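PDB 6GRL: beta-hydroxyacid dehydrogenase, 3-hydroxyisobutyrate dehydrogenase from Saccharomonospora xinjiangensis XJ-54, which probably reduces imines with NADPH as cofactor, as an S-selective imine reductase that is also linked to reductive amination. Local coordinates for residues S153-R156 with S157-D160; R37-E41 with R42-T46. All coordinates share one frame; numbering follows the deposited sequence. Where two conformers were deposited one is given.

Contact 1. Residues S153-R156 with S157-D160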
loop_
_atom_site.group_PDB
_atom_site.type_symbol
_atom_site.label_atom_id
_atom_site.label_comp_id
_atom_site.label_asym_id
_atom_site.label_seq_id
_atom_site.Cartn_x
_atom_site.Cartn_y
_atom_site.Cartn_z
ATOM N N SER A 153 6.296 3.649 -8.285
ATOM C CA SER A 153 5.773 3.896 -9.619
ATOM C C SER A 153 6.331 5.219 -10.122
ATOM O O SER A 153 6.734 6.085 -9.340
ATOM C CB SER A 153 4.239 3.902 -9.635
ATOM O OG SER A 153 3.710 4.706 -8.597
ATOM N N GLY A 154 6.358 5.361 -11.442
ATOM C CA GLY A 154 6.931 6.513 -12.098
ATOM C C GLY A 154 7.840 6.073 -13.223
ATOM O O GLY A 154 7.746 4.943 -13.714
ATOM N N SER A 155 8.735 6.976 -13.620
ATOM C CA SER A 155 9.638 6.697 -14.730
ATOM C C SER A 155 10.468 5.451 -14.453
ATOM O O SER A 155 11.101 5.330 -13.400
ATOM C CB SER A 155 10.553 7.895 -14.978
ATOM O OG SER A 155 11.687 7.515 -15.739
ATOM N N ARG A 156 10.462 4.520 -15.411
ATOM C CA ARG A 156 11.212 3.279 -15.249
ATOM C C ARG A 156 12.713 3.534 -15.230
ATOM O O ARG A 156 13.452 2.858 -14.506
ATOM C CB ARG A 156 10.850 2.299 -16.365
ATOM C CG ARG A 156 11.118 0.843 -16.023
ATOM C CD ARG A 156 10.744 -0.074 -17.175
ATOM N NE ARG A 156 9.540 -0.846 -16.888
ATOM C CZ ARG A 156 8.330 -0.541 -17.345
ATOM N NH1 ARG A 156 7.289 -1.301 -17.032
ATOM N NH2 ARG A 156 8.160 0.525 -18.116
ATOM N N SER A 157 13.183 4.501 -16.022
ATOM C CA SER A 157 14.610 4.805 -16.048
ATOM C C SER A 157 15.087 5.330 -14.700
ATOM O O SER A 157 16.190 4.998 -14.249
ATOM C CB SER A 157 14.913 5.813 -17.157
ATOM O OG SER A 157 14.315 7.068 -16.881
ATOM N N ALA A 158 14.267 6.151 -14.038
ATOM C CA ALA A 158 14.642 6.665 -12.724
ATOM C C ALA A 158 14.647 5.557 -11.678
ATOM O O ALA A 158 15.495 5.549 -10.777
ATOM C CB ALA A 158 13.697 7.790 -12.310
ATOM N N PHE A 159 13.710 4.613 -11.779
ATOM C CA PHE A 159 13.688 3.500 -10.836
ATOM C C PHE A 159 14.896 2.593 -11.032
ATOM O O PHE A 159 15.549 2.193 -10.061
ATOM C CB PHE A 159 12.392 2.703 -10.986
ATOM C CG PHE A 159 12.347 1.468 -10.137
ATOM C CD1 PHE A 159 11.970 1.543 -8.808
ATOM C CD2 PHE A 159 12.697 0.234 -10.662
ATOM C CE1 PHE A 159 11.932 0.411 -8.021
ATOM C CE2 PHE A 159 12.666 -0.902 -9.878
ATOM C CZ PHE A 159 12.281 -0.814 -8.557
ATOM N N ASP A 160 15.207 2.254 -12.286
ATOM C CA ASP A 160 16.312 1.340 -12.555
ATOM C C ASP A 160 17.640 1.925 -12.092
ATOM O O ASP A 160 18.484 1.209 -11.540
ATOM C CB ASP A 160 16.368 1.006 -14.046
ATOM C CG ASP A 160 15.174 0.194 -14.508
ATOM O OD1 ASP A 160 14.572 -0.514 -13.674
ATOM O OD2 ASP A 160 14.839 0.260 -15.710
#
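Ser155, just before helix 156-166, sets its hydroxyl beside that of Ser157 in the first turn. Ser157 OG donates to Ser155 OG over 2.9 Å. Ser155 is the N-cap of this helix, at the turn where strand 149-154 passes into it in the Rossmann-type domain. OG of Ser155 lies anti to its own backbone N (chi1 162°), which brings it over the open end of the helix. There it also accepts a weak, long bond from Ala158 N at 3.4 Å, while its CB and OG rest against the Ala158 methyl. The deposited model has a second conformer of Ser155, so this cap may not hold all the time. The backbone follows with helical bonds: Phe159 N reaches Ser155 O at 3.2 Å, and Asp160 N reaches Arg156 O. Phe159 turns its ring away from the cap, toward Tyr174 and Val172 of the next strand. Arg156 and Asp160 lie side by side, yet their charged groups do not meet. The guanidinium instead forms a salt bridge with Glu177. Of the arginine side chain it is the aliphatic part that comes near the acid, with Arg156 CG 3.8 Å from Asp160 OD2.

Contact 2. Residues R37-E41 with R42-T46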
loop_
_atom_site.group_PDB
_atom_site.type_symbol
_atom_site.label_atom_id
_atom_site.label_comp_id
_atom_site.label_asym_id
_atom_site.label_seq_id
_atom_site.Cartn_x
_atom_site.Cartn_y
_atom_site.Cartn_z
ATOM N N ARG A 37 17.917 7.528 9.129
ATOM C CA ARG A 37 18.874 6.681 9.836
ATOM C C ARG A 37 19.441 5.607 8.918
ATOM O O ARG A 37 20.650 5.347 8.926
ATOM C CB ARG A 37 18.214 6.036 11.054
ATOM C CG ARG A 37 18.143 6.920 12.285
ATOM C CD ARG A 37 17.905 6.086 13.537
ATOM N NE ARG A 37 16.705 5.261 13.423
ATOM C CZ ARG A 37 15.485 5.670 13.755
ATOM N NH1 ARG A 37 15.299 6.895 14.225
ATOM N NH2 ARG A 37 14.448 4.853 13.617
ATOM N N ALA A 38 18.581 4.970 8.120
ATOM C CA ALA A 38 19.043 3.912 7.230
ATOM C C ALA A 38 20.063 4.439 6.228
ATOM O O ALA A 38 21.065 3.771 5.943
ATOM C CB ALA A 38 17.856 3.277 6.506
ATOM N N PHE A 39 19.831 5.638 5.692
ATOM C CA PHE A 39 20.781 6.218 4.747
ATOM C C PHE A 39 22.083 6.601 5.439
ATOM O O PHE A 39 23.169 6.392 4.886
ATOM C CB PHE A 39 20.156 7.427 4.051
ATOM C CG PHE A 39 19.122 7.065 3.020
ATOM C CD1 PHE A 39 19.305 5.973 2.188
ATOM C CD2 PHE A 39 17.965 7.816 2.888
ATOM C CE1 PHE A 39 18.356 5.639 1.238
ATOM C CE2 PHE A 39 17.010 7.487 1.940
ATOM C CZ PHE A 39 17.208 6.397 1.115
ATOM N N VAL A 40 21.997 7.156 6.652
ATOM C CA VAL A 40 23.201 7.520 7.396
ATOM C C VAL A 40 24.058 6.287 7.654
ATOM O O VAL A 40 25.279 6.303 7.456
ATOM C CB VAL A 40 22.829 8.230 8.711
ATOM C CG1 VAL A 40 24.044 8.340 9.620
ATOM C CG2 VAL A 40 22.245 9.604 8.431
ATOM N N GLU A 41 23.425 5.196 8.089
ATOM C CA GLU A 41 24.155 3.975 8.412
ATOM C C GLU A 41 24.776 3.323 7.184
ATOM O O GLU A 41 25.706 2.523 7.328
ATOM C CB GLU A 41 23.228 2.985 9.119
ATOM C CG GLU A 41 22.703 3.481 10.458
ATOM C CD GLU A 41 21.591 2.612 11.014
ATOM O OE1 GLU A 41 21.231 1.610 10.362
ATOM O OE2 GLU A 41 21.069 2.940 12.100
ATOM N N ARG A 42 24.286 3.639 5.987
ATOM C CA ARG A 42 24.832 3.091 4.753
ATOM C C ARG A 42 25.920 3.970 4.147
ATOM O O ARG A 42 26.353 3.710 3.020
ATOM C CB ARG A 42 23.712 2.869 3.732
ATOM C CG ARG A 42 22.765 1.730 4.083
ATOM C CD ARG A 42 23.520 0.442 4.375
ATOM N NE ARG A 42 23.856 -0.287 3.155
ATOM C CZ ARG A 42 23.045 -1.149 2.550
ATOM N NH1 ARG A 42 21.842 -1.394 3.050
ATOM N NH2 ARG A 42 23.437 -1.765 1.444
ATOM N N GLY A 43 26.366 4.999 4.864
ATOM C CA GLY A 43 27.455 5.836 4.408
ATOM C C GLY A 43 27.066 7.024 3.557
ATOM O O GLY A 43 27.955 7.764 3.116
ATOM N N HIS A 44 25.776 7.237 3.309
ATOM C CA HIS A 44 25.358 8.384 2.517
ATOM C C HIS A 44 25.569 9.679 3.289
ATOM O O HIS A 44 25.256 9.768 4.480
ATOM C CB HIS A 44 23.881 8.272 2.138
ATOM C CG HIS A 44 23.552 7.075 1.305
ATOM N ND1 HIS A 44 23.612 7.087 -0.072
ATOM C CD2 HIS A 44 23.140 5.833 1.653
ATOM C CE1 HIS A 44 23.261 5.902 -0.536
ATOM N NE2 HIS A 44 22.970 5.122 0.490
ATOM N N ARG A 45 26.114 10.683 2.609
ATOM C CA ARG A 45 26.131 12.042 3.147
ATOM C C ARG A 45 24.691 12.530 3.195
ATOM O O ARG A 45 24.139 12.979 2.188
ATOM C CB ARG A 45 27.003 12.955 2.293
ATOM C CG ARG A 45 27.017 14.403 2.760
ATOM C CD ARG A 45 28.022 15.233 1.977
ATOM N NE ARG A 45 27.570 15.499 0.613
ATOM C CZ ARG A 45 26.738 16.480 0.276
ATOM N NH1 ARG A 45 26.257 17.295 1.205
ATOM N NH2 ARG A 45 26.384 16.645 -0.992
ATOM N N THR A 46 24.071 12.424 4.364
ATOM C CA THR A 46 22.640 12.642 4.520
ATOM C C THR A 46 22.359 14.009 5.126
ATOM O O THR A 46 22.902 14.352 6.183
ATOM C CB THR A 46 22.032 11.540 5.388
ATOM O OG1 THR A 46 22.393 10.262 4.848
ATOM C CG2 THR A 46 20.516 11.657 5.433
HETATM O O HOH W 1 26.684 8.653 6.628
#
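Phe39 O is gripped by two backbone N-H groups, one from His44 at 3.2 Å from its N and a weaker one from Arg42 N. With Gly43 N bonded to Val40 O at 3.1 Å, this is a Schellman motif. It ends helix 30-41 of the Rossmann-type domain before strand 46-49. Gly43 is its C-prime residue. It has positive phi (89°), where a CB would jam against the preceding carbonyl. A water lies within hydrogen-bonding distance of both Val40 O and His44 O and can donate to either. His44 packs against the helix it follows. Its ring edge lies near Phe39 O, with CD2 3.3 Å from that oxygen. The edge of Phe39 points at the His44 face in a T-shaped pair, with planes at 77°. The imidazole is held at both nitrogens, ND1 by Asp21 O and NE2 by Glu168. Thr46 crosses Val40 at about a right angle, its CB 3.6 Å from Val40 CG2. With OG1 anti to the carbonyl carbon (chi1 -53°), the hydroxyl turns back along the chain. Replacing Thr46 with alanine removes OG1 and CG2, which would probably cost His44 O its hydroxyl donor and thin the packing beside Val40 CG2. That donor, Thr46 OG1, sits 2.9 Å from His44 O, above its carbonyl plane.

Overall arrangement
Both contacts are local turns of the Rossmann-type domain, at opposite kinds of helix end. Contact 1 starts helix 156-166 as it leaves strand 149-154. Contact 2 ends helix 30-41 on the way to strand 46-49. Their centres are 22 Å apart and they do not touch. Each is partly buried, with charged residues outside and an aromatic ring inside: Phe159 faces strand 171-174, Phe39 strand 23-26. The chemistry differs with the end. At the helix start one serine hydroxyl takes a weak bond from a first-turn N-H and a second hydroxyl donates to it. At the helix finish, loop N-H groups and a water serve the last carbonyls, and side-chain packing contributes more.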